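Local coordinates for spore germination protein GerM (Bacillus subtilis subsp. subtilis str. 168, PDB 6GZB), which is of unknown biochemical function but affects both sporulation and germination, at residues A[228-239]-A[251-261]. Numbering follows the deposited sequence.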
# COMPACT_ATOMS: atom_id res chain seq x y z
N ASP A 228 2.58 -12.42 -16.86
CA ASP A 228 3.67 -11.57 -16.41
C ASP A 228 3.10 -10.35 -15.68
O ASP A 228 2.60 -9.41 -16.30
CB ASP A 228 4.49 -11.12 -17.63
CG ASP A 228 5.55 -10.09 -17.30
OD1 ASP A 228 5.86 -9.90 -16.10
OD2 ASP A 228 6.10 -9.49 -18.24
N ASP A 229 3.13 -10.40 -14.35
CA ASP A 229 2.50 -9.35 -13.54
C ASP A 229 3.35 -8.08 -13.45
O ASP A 229 2.86 -7.01 -13.05
CB ASP A 229 2.18 -9.87 -12.14
CG ASP A 229 0.94 -10.76 -12.12
OD1 ASP A 229 0.07 -10.60 -13.00
OD2 ASP A 229 0.87 -11.67 -11.26
N ILE A 230 4.62 -8.19 -13.81
CA ILE A 230 5.49 -7.02 -13.91
C ILE A 230 5.04 -6.15 -15.08
O ILE A 230 4.74 -4.97 -14.92
CB ILE A 230 6.96 -7.43 -14.08
CG1 ILE A 230 7.50 -8.03 -12.77
CG2 ILE A 230 7.79 -6.23 -14.48
CD1 ILE A 230 8.80 -8.77 -12.94
N THR A 231 4.85 -6.78 -16.23
CA THR A 231 4.33 -6.09 -17.40
C THR A 231 2.90 -5.59 -17.18
O THR A 231 2.55 -4.48 -17.59
CB THR A 231 4.38 -7.01 -18.63
OG1 THR A 231 5.75 -7.33 -18.92
CG2 THR A 231 3.77 -6.33 -19.84
N ALA A 232 2.06 -6.42 -16.57
CA ALA A 232 0.69 -6.03 -16.26
C ALA A 232 0.67 -4.76 -15.41
O ALA A 232 -0.10 -3.83 -15.67
CB ALA A 232 -0.03 -7.16 -15.54
N ALA A 233 1.48 -4.74 -14.35
CA ALA A 233 1.60 -3.58 -13.47
C ALA A 233 1.98 -2.32 -14.23
O ALA A 233 1.36 -1.27 -14.08
CB ALA A 233 2.61 -3.86 -12.37
N ILE A 234 2.99 -2.43 -15.08
CA ILE A 234 3.43 -1.30 -15.89
C ILE A 234 2.32 -0.82 -16.82
O ILE A 234 2.08 0.39 -16.93
CB ILE A 234 4.68 -1.65 -16.72
CG1 ILE A 234 5.86 -1.94 -15.79
CG2 ILE A 234 5.03 -0.51 -17.66
CD1 ILE A 234 6.10 -0.87 -14.75
N ASN A 235 1.63 -1.75 -17.48
CA ASN A 235 0.52 -1.37 -18.36
C ASN A 235 -0.59 -0.66 -17.59
O ASN A 235 -1.17 0.32 -18.08
CB ASN A 235 -0.06 -2.60 -19.09
CG ASN A 235 0.90 -3.19 -20.11
OD1 ASN A 235 1.86 -2.54 -20.51
ND2 ASN A 235 0.69 -4.45 -20.45
N GLU A 236 -0.88 -1.12 -16.37
CA GLU A 236 -1.91 -0.46 -15.55
C GLU A 236 -1.47 0.94 -15.11
O GLU A 236 -2.30 1.85 -14.98
CB GLU A 236 -2.25 -1.30 -14.31
CG GLU A 236 -2.98 -2.60 -14.60
CD GLU A 236 -4.28 -2.38 -15.36
OE1 GLU A 236 -4.95 -1.36 -15.12
OE2 GLU A 236 -4.61 -3.20 -16.24
N LEU A 237 -0.19 1.10 -14.83
CA LEU A 237 0.34 2.41 -14.45
C LEU A 237 0.21 3.40 -15.60
O LEU A 237 -0.19 4.55 -15.40
CB LEU A 237 1.79 2.31 -14.01
CG LEU A 237 2.00 1.75 -12.60
CD1 LEU A 237 3.46 1.47 -12.32
CD2 LEU A 237 1.45 2.71 -11.56
N ALA A 238 0.48 2.93 -16.82
CA ALA A 238 0.35 3.75 -18.02
C ALA A 238 -1.10 4.09 -18.32
O ALA A 238 -1.38 5.19 -18.80
CB ALA A 238 0.97 3.03 -19.20
N LYS A 239 -2.02 3.16 -18.08
CA LYS A 239 -3.44 3.42 -18.30
C LYS A 239 -3.98 4.46 -17.34
O LYS A 239 -4.90 5.19 -17.67
CB LYS A 239 -4.28 2.15 -18.13
CG LYS A 239 -4.13 1.13 -19.24
CD LYS A 239 -5.21 0.07 -19.12
CE LYS A 239 -4.63 -1.33 -19.22
NZ LYS A 239 -5.65 -2.35 -18.85
N PHE A 251 2.09 9.02 -15.53
CA PHE A 251 2.51 8.28 -16.72
C PHE A 251 1.83 8.84 -17.96
O PHE A 251 0.66 9.17 -17.93
CB PHE A 251 2.14 6.80 -16.61
CG PHE A 251 3.07 6.01 -15.75
CD1 PHE A 251 3.08 6.17 -14.37
CD2 PHE A 251 3.86 5.03 -16.30
CE1 PHE A 251 3.91 5.41 -13.57
CE2 PHE A 251 4.71 4.28 -15.51
CZ PHE A 251 4.73 4.47 -14.15
N SER A 252 2.57 8.87 -19.06
CA SER A 252 1.95 8.98 -20.37
C SER A 252 1.29 7.66 -20.72
O SER A 252 1.83 6.60 -20.42
CB SER A 252 2.99 9.35 -21.43
OG SER A 252 2.64 8.82 -22.70
N GLU A 253 0.16 7.72 -21.41
CA GLU A 253 -0.54 6.51 -21.83
C GLU A 253 0.25 5.70 -22.84
O GLU A 253 -0.02 4.51 -23.02
CB GLU A 253 -1.91 6.86 -22.40
CG GLU A 253 -2.86 7.46 -21.37
CD GLU A 253 -4.31 7.35 -21.80
OE1 GLU A 253 -5.13 6.88 -20.98
OE2 GLU A 253 -4.62 7.72 -22.95
N ASP A 254 1.23 6.31 -23.49
CA ASP A 254 1.98 5.63 -24.54
C ASP A 254 3.14 4.81 -23.98
O ASP A 254 3.82 4.11 -24.72
CB ASP A 254 2.51 6.63 -25.57
CG ASP A 254 1.40 7.36 -26.29
OD1 ASP A 254 0.38 6.71 -26.61
OD2 ASP A 254 1.53 8.58 -26.52
N VAL A 255 3.36 4.90 -22.68
CA VAL A 255 4.44 4.16 -22.05
C VAL A 255 4.26 2.66 -22.27
O VAL A 255 3.18 2.13 -22.04
CB VAL A 255 4.49 4.45 -20.53
CG1 VAL A 255 5.32 3.39 -19.80
CG2 VAL A 255 5.02 5.85 -20.28
N LYS A 256 5.31 2.00 -22.75
CA LYS A 256 5.33 0.55 -22.95
C LYS A 256 6.70 0.01 -22.61
O LYS A 256 7.70 0.71 -22.71
CB LYS A 256 5.02 0.18 -24.41
CG LYS A 256 3.64 0.59 -24.89
CD LYS A 256 3.47 0.32 -26.38
CE LYS A 256 2.42 1.23 -27.00
NZ LYS A 256 2.97 2.55 -27.41
N LEU A 257 6.74 -1.26 -22.21
CA LEU A 257 8.00 -1.99 -22.17
C LEU A 257 8.36 -2.43 -23.58
O LEU A 257 7.49 -2.82 -24.36
CB LEU A 257 7.88 -3.20 -21.24
CG LEU A 257 7.58 -2.89 -19.77
CD1 LEU A 257 7.44 -4.17 -18.99
CD2 LEU A 257 8.65 -2.00 -19.15
N VAL A 258 9.64 -2.33 -23.93
CA VAL A 258 10.12 -2.70 -25.26
C VAL A 258 10.88 -4.03 -25.22
O VAL A 258 11.21 -4.59 -26.25
CB VAL A 258 11.04 -1.62 -25.86
CG1 VAL A 258 10.26 -0.34 -26.11
CG2 VAL A 258 12.23 -1.35 -24.95
N SER A 259 11.16 -4.52 -24.01
CA SER A 259 11.67 -5.87 -23.82
C SER A 259 10.88 -6.54 -22.71
O SER A 259 10.28 -5.88 -21.87
CB SER A 259 13.15 -5.83 -23.40
OG SER A 259 13.88 -4.93 -24.19
N LYS A 260 10.93 -7.87 -22.67
CA LYS A 260 10.38 -8.59 -21.54
C LYS A 260 11.20 -8.23 -20.31
O LYS A 260 12.42 -8.18 -20.38
CB LYS A 260 10.42 -10.10 -21.79
CG LYS A 260 9.11 -10.66 -22.35
CD LYS A 260 9.33 -11.88 -23.24
CE LYS A 260 9.14 -11.55 -24.71
NZ LYS A 260 7.72 -11.25 -25.07
N PRO A 261 10.52 -7.95 -19.19
CA PRO A 261 11.26 -7.68 -17.97
C PRO A 261 12.13 -8.86 -17.62
O PRO A 261 11.75 -9.99 -17.90
CB PRO A 261 10.16 -7.48 -16.91
CG PRO A 261 8.85 -7.69 -17.60
CD PRO A 261 9.10 -7.61 -19.07
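Phe251 holds CG beside its backbone N and anti to its carbonyl carbon (chi1 -79°), which lays the ring under CB of Leu237. Leu237 likewise carries CG beside its backbone N (chi1 -77°), and this brings its CD1 to the ring's far atom, Phe251 CZ. Leu237 CB lies 3.7 Å from the Phe251 ring centroid, over the centre of one face, a CH-pi contact only 14° off the ring normal. Phe251 CB meanwhile rests against the last turn of helix 229-239, 3.8 Å from Ala238 CA. Cutting Phe251 back to an alanine is likely to strip the ring from under Leu237 CB and open a gap between helix 229-239 and helix 289-299.

The chain then passes through a type I turn, Ser252 to Val255, with an ST turn at Ser252. Here Glu253 CA donates a CA-H...O contact to Ala238 O at 3.4 Å. The methyl of Ala238 touches Val255, with the two CB atoms 4.0 Å apart. Further on, Leu257 crosses Ile234 at about a right angle, and Ile234 CG2 meets Leu257 CG at 4.1 Å. Leu257 CD1 also reaches Thr231 CA. At the helix start, the Pro261 ring packs by CG on Ile230 CG2 at 3.6 Å. The same ring lies beside Asp228, the N-cap residue, whose OD1 accepts weak bonds from the backbone N of Ile230 and Thr231.

This structural packing joins loop to helix within the second tandem GerMN domain. Leu237 and Ala233 also touch strand 198-208, Ile230 and Leu257 touch strand 267-272, and Phe251 reaches Val291 and Ile295 of helix 289-299.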